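Long-range contact in nucleoporin NUP159 (Saccharomyces cerevisiae, PDB 1XIP), which forms part of the nuclear pore complex and, through its N-terminal beta-propeller domain, tethers the helicase Dbp5 to the pore for mRNA export: residues L51-E64 / F81-F95. Sequence-based numbering, arbitrary orientation.
Sequences LFVAASGSKAVVGE and FKWEKEIPDVIFVCF
Two successive blades of the beta-propeller meet here: strand 83-86 closes one four-stranded antiparallel sheet beside strand 59-64, and the chain then passes through a short link to strand 90-95, which opens the next blade. Ala60 and Lys85 form a hydrogen-bonded pair, Ala60 N to Lys85 O at 3.0 Å. Toward the start of strand 83-86, Lys82 and Trp83 both face Val62 in a classic beta bulge, Val62 O accepting from Lys82 N (2.9 Å, in the carbonyl plane) and Trp83 N. Within the type I' turn Ser56-Lys59, Ser58 O accepts a bent bond from Ile87 N (2.7 Å, N-H...O 131°). On the sheet face bearing Val61, the Phe81 ring lies flat over the valine: CG1 sits 3.7 Å from the ring centroid, 4° off the normal, a CH-pi contact, while the ring edge at CE1 meets Phe52 CZ. Replacing Phe81 by an alanine would probably uncover Val61 and deprive the Phe52 edge of its neighbour. On the same face, Lys59 NZ makes a long salt bridge to Glu84 OE1 at 3.7 Å. On the reverse face, Val62 CG2 packs against Trp83 CE3, and Ala60 CB reaches Ile87 CD1. Strands 51-56 and 90-95 meet through apolar side chains. With CG anti to the carbonyl carbon (chi1 -64°), the Phe95 ring reaches strand 51-56, one face on Val53 CG2 (3.4 Å from CE1), its edge toward the Phe52 backbone; Val93 CG1 meets Val53 CB, and Val90 CG2 Ala55 CB. Asp44 OD2 of flanking strand 43-46 accepts Phe95 N, and Asn42 ND2 bonds Ala55 O and Val90 O, tying the blades together; strand 99-104 pairs with strand 90-96.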
# COMPACT_ATOMS: atom_id res chain seq x y z
N LEU A 51 12.41 6.03 13.95
CA LEU A 51 12.70 4.61 13.79
C LEU A 51 12.04 4.07 12.52
O LEU A 51 11.17 4.72 11.96
CB LEU A 51 12.19 3.80 15.00
CG LEU A 51 12.72 4.06 16.41
CD1 LEU A 51 12.03 3.16 17.35
CD2 LEU A 51 14.24 3.87 16.54
N PHE A 52 12.48 2.89 12.07
CA PHE A 52 11.80 2.12 11.01
C PHE A 52 11.73 0.65 11.39
O PHE A 52 12.62 0.13 12.09
CB PHE A 52 12.52 2.26 9.67
CG PHE A 52 13.86 1.56 9.61
CD1 PHE A 52 13.98 0.26 9.06
CD2 PHE A 52 14.99 2.17 10.12
CE1 PHE A 52 15.20 -0.40 9.04
CE2 PHE A 52 16.21 1.52 10.09
CZ PHE A 52 16.32 0.23 9.55
N VAL A 53 10.66 -0.00 10.95
CA VAL A 53 10.60 -1.45 10.83
C VAL A 53 10.53 -1.81 9.37
O VAL A 53 9.88 -1.12 8.56
CB VAL A 53 9.29 -2.07 11.38
CG1 VAL A 53 9.58 -3.07 12.43
CG2 VAL A 53 8.31 -1.04 11.80
N ALA A 54 11.09 -2.96 9.06
CA ALA A 54 11.10 -3.50 7.71
C ALA A 54 11.22 -4.99 7.84
O ALA A 54 11.80 -5.49 8.80
CB ALA A 54 12.26 -2.93 6.93
N ALA A 55 10.64 -5.70 6.88
CA ALA A 55 10.78 -7.13 6.78
C ALA A 55 10.92 -7.57 5.31
O ALA A 55 10.11 -7.20 4.47
CB ALA A 55 9.60 -7.81 7.43
N SER A 56 11.95 -8.34 5.01
CA SER A 56 12.09 -8.96 3.70
C SER A 56 12.79 -10.27 3.84
O SER A 56 13.62 -10.44 4.73
CB SER A 56 12.90 -8.07 2.75
OG SER A 56 12.88 -8.58 1.42
N GLY A 57 12.47 -11.21 2.96
CA GLY A 57 13.07 -12.55 2.98
C GLY A 57 13.16 -13.20 4.36
O GLY A 57 14.22 -13.70 4.73
N SER A 58 12.06 -13.21 5.12
CA SER A 58 12.05 -13.89 6.42
C SER A 58 12.80 -13.18 7.57
O SER A 58 12.72 -13.63 8.71
CB SER A 58 12.58 -15.34 6.32
OG SER A 58 11.74 -16.15 5.51
N LYS A 59 13.52 -12.09 7.28
CA LYS A 59 14.14 -11.29 8.34
C LYS A 59 13.36 -10.00 8.57
O LYS A 59 13.15 -9.22 7.64
CB LYS A 59 15.59 -10.95 7.97
CG LYS A 59 16.42 -10.44 9.12
CD LYS A 59 17.56 -9.57 8.62
CE LYS A 59 18.94 -10.02 9.15
NZ LYS A 59 19.98 -8.90 9.12
N ALA A 60 12.91 -9.81 9.81
CA ALA A 60 12.30 -8.55 10.25
C ALA A 60 13.27 -7.72 11.10
O ALA A 60 14.02 -8.27 11.90
CB ALA A 60 11.04 -8.85 11.04
N VAL A 61 13.26 -6.40 10.94
CA VAL A 61 14.15 -5.54 11.75
C VAL A 61 13.49 -4.24 12.22
O VAL A 61 12.72 -3.63 11.50
CB VAL A 61 15.50 -5.15 10.99
CG1 VAL A 61 16.33 -6.36 10.67
CG2 VAL A 61 15.23 -4.34 9.72
N VAL A 62 13.84 -3.80 13.42
CA VAL A 62 13.62 -2.42 13.84
C VAL A 62 15.00 -1.71 13.90
O VAL A 62 15.95 -2.29 14.39
CB VAL A 62 12.94 -2.40 15.22
CG1 VAL A 62 12.79 -1.00 15.74
CG2 VAL A 62 11.60 -3.03 15.11
N GLY A 63 15.09 -0.48 13.39
CA GLY A 63 16.37 0.27 13.36
C GLY A 63 16.24 1.80 13.43
O GLY A 63 15.15 2.34 13.33
N GLU A 64 17.36 2.49 13.63
CA GLU A 64 17.37 3.95 13.68
C GLU A 64 17.17 4.58 12.29
O GLU A 64 17.83 4.18 11.32
CB GLU A 64 18.69 4.44 14.27
CG GLU A 64 18.62 4.86 15.74
CD GLU A 64 17.74 6.11 15.98
OE1 GLU A 64 17.56 6.96 15.03
OE2 GLU A 64 17.23 6.24 17.13
N PHE A 81 21.22 -2.51 13.40
CA PHE A 81 19.81 -2.56 13.82
C PHE A 81 19.69 -2.52 15.34
O PHE A 81 20.67 -2.75 16.04
CB PHE A 81 19.16 -3.83 13.30
CG PHE A 81 19.21 -3.97 11.82
CD1 PHE A 81 18.45 -3.13 10.99
CD2 PHE A 81 20.04 -4.92 11.22
CE1 PHE A 81 18.49 -3.26 9.61
CE2 PHE A 81 20.10 -5.05 9.82
CZ PHE A 81 19.32 -4.23 9.02
N LYS A 82 18.50 -2.23 15.86
CA LYS A 82 18.26 -2.25 17.29
C LYS A 82 17.77 -3.63 17.70
O LYS A 82 18.06 -4.10 18.80
CB LYS A 82 17.21 -1.22 17.73
CG LYS A 82 17.48 0.23 17.33
CD LYS A 82 18.91 0.68 17.68
CE LYS A 82 18.92 1.55 18.95
NZ LYS A 82 20.24 1.57 19.63
N TRP A 83 17.01 -4.25 16.81
CA TRP A 83 16.38 -5.54 17.06
C TRP A 83 16.18 -6.27 15.75
O TRP A 83 16.02 -5.65 14.72
CB TRP A 83 15.05 -5.32 17.72
CG TRP A 83 14.17 -6.52 17.82
CD1 TRP A 83 14.07 -7.37 18.87
CD2 TRP A 83 13.20 -6.96 16.86
NE1 TRP A 83 13.11 -8.33 18.62
CE2 TRP A 83 12.56 -8.10 17.39
CE3 TRP A 83 12.80 -6.51 15.58
CZ2 TRP A 83 11.57 -8.79 16.71
CZ3 TRP A 83 11.81 -7.22 14.90
CH2 TRP A 83 11.21 -8.34 15.47
N GLU A 84 16.22 -7.60 15.79
CA GLU A 84 15.93 -8.42 14.61
C GLU A 84 15.44 -9.82 14.99
O GLU A 84 15.79 -10.35 16.05
CB GLU A 84 17.14 -8.52 13.68
CG GLU A 84 18.16 -9.54 14.12
CD GLU A 84 18.54 -10.51 13.02
OE1 GLU A 84 19.67 -10.36 12.46
OE2 GLU A 84 17.72 -11.41 12.70
N LYS A 85 14.64 -10.40 14.12
CA LYS A 85 14.13 -11.73 14.33
C LYS A 85 13.78 -12.34 12.99
O LYS A 85 13.21 -11.68 12.14
CB LYS A 85 12.87 -11.69 15.20
CG LYS A 85 12.26 -13.05 15.44
CD LYS A 85 11.19 -13.03 16.49
CE LYS A 85 10.53 -14.39 16.59
NZ LYS A 85 11.52 -15.43 16.98
N GLU A 86 14.15 -13.60 12.81
CA GLU A 86 13.72 -14.37 11.67
C GLU A 86 12.23 -14.72 11.83
O GLU A 86 11.85 -15.43 12.76
CB GLU A 86 14.57 -15.63 11.56
CG GLU A 86 14.22 -16.55 10.40
CD GLU A 86 15.29 -16.57 9.32
OE1 GLU A 86 15.93 -15.50 9.06
OE2 GLU A 86 15.49 -17.67 8.72
N ILE A 87 11.40 -14.17 10.95
CA ILE A 87 9.98 -14.52 10.87
C ILE A 87 9.63 -14.73 9.39
O ILE A 87 9.62 -13.77 8.61
CB ILE A 87 9.07 -13.44 11.49
CG1 ILE A 87 9.72 -12.82 12.73
CG2 ILE A 87 7.70 -14.05 11.85
CD1 ILE A 87 9.03 -11.57 13.26
N PRO A 88 9.36 -15.98 9.02
CA PRO A 88 9.10 -16.36 7.62
C PRO A 88 8.03 -15.56 6.82
O PRO A 88 8.33 -15.01 5.74
CB PRO A 88 8.69 -17.83 7.73
CG PRO A 88 9.40 -18.30 8.97
CD PRO A 88 9.32 -17.14 9.92
N ASP A 89 6.80 -15.50 7.31
CA ASP A 89 5.71 -15.09 6.42
C ASP A 89 5.16 -13.68 6.68
O ASP A 89 3.95 -13.51 6.76
CB ASP A 89 4.57 -16.12 6.51
CG ASP A 89 4.04 -16.55 5.14
OD1 ASP A 89 4.84 -17.10 4.31
OD2 ASP A 89 2.83 -16.41 4.82
N VAL A 90 6.00 -12.66 6.80
CA VAL A 90 5.42 -11.38 7.21
C VAL A 90 4.84 -10.52 6.10
O VAL A 90 5.44 -10.38 5.03
CB VAL A 90 6.23 -10.57 8.30
CG1 VAL A 90 7.54 -11.22 8.62
CG2 VAL A 90 6.37 -9.10 7.92
N ILE A 91 3.67 -9.96 6.39
CA ILE A 91 2.90 -9.23 5.40
C ILE A 91 2.57 -7.82 5.86
O ILE A 91 2.09 -7.00 5.09
CB ILE A 91 1.61 -10.01 5.04
CG1 ILE A 91 0.72 -10.22 6.27
CG2 ILE A 91 1.97 -11.36 4.45
CD1 ILE A 91 -0.73 -10.40 5.93
N PHE A 92 2.87 -7.54 7.13
CA PHE A 92 2.42 -6.32 7.77
C PHE A 92 3.28 -5.94 8.95
O PHE A 92 3.54 -6.73 9.83
CB PHE A 92 0.96 -6.46 8.24
CG PHE A 92 0.44 -5.25 8.94
CD1 PHE A 92 -0.15 -4.21 8.22
CD2 PHE A 92 0.56 -5.11 10.32
CE1 PHE A 92 -0.64 -3.07 8.85
CE2 PHE A 92 0.07 -3.97 10.97
CZ PHE A 92 -0.54 -2.95 10.23
N VAL A 93 3.66 -4.67 8.97
CA VAL A 93 4.63 -4.16 9.92
C VAL A 93 4.21 -2.70 10.17
O VAL A 93 3.80 -2.02 9.23
CB VAL A 93 6.04 -4.29 9.30
CG1 VAL A 93 6.70 -2.94 9.02
CG2 VAL A 93 6.90 -5.23 10.11
N CYS A 94 4.26 -2.25 11.42
CA CYS A 94 3.80 -0.90 11.74
C CYS A 94 3.97 -0.47 13.20
O CYS A 94 3.84 -1.29 14.11
CB CYS A 94 2.34 -0.72 11.31
SG CYS A 94 1.12 -0.89 12.62
N PHE A 95 4.21 0.83 13.42
CA PHE A 95 4.33 1.37 14.77
C PHE A 95 2.97 1.72 15.33
O PHE A 95 2.12 2.23 14.61
CB PHE A 95 5.22 2.61 14.80
CG PHE A 95 6.64 2.35 14.43
CD1 PHE A 95 7.08 2.51 13.11
CD2 PHE A 95 7.55 1.94 15.37
CE1 PHE A 95 8.39 2.27 12.75
CE2 PHE A 95 8.87 1.69 15.03
CZ PHE A 95 9.30 1.86 13.71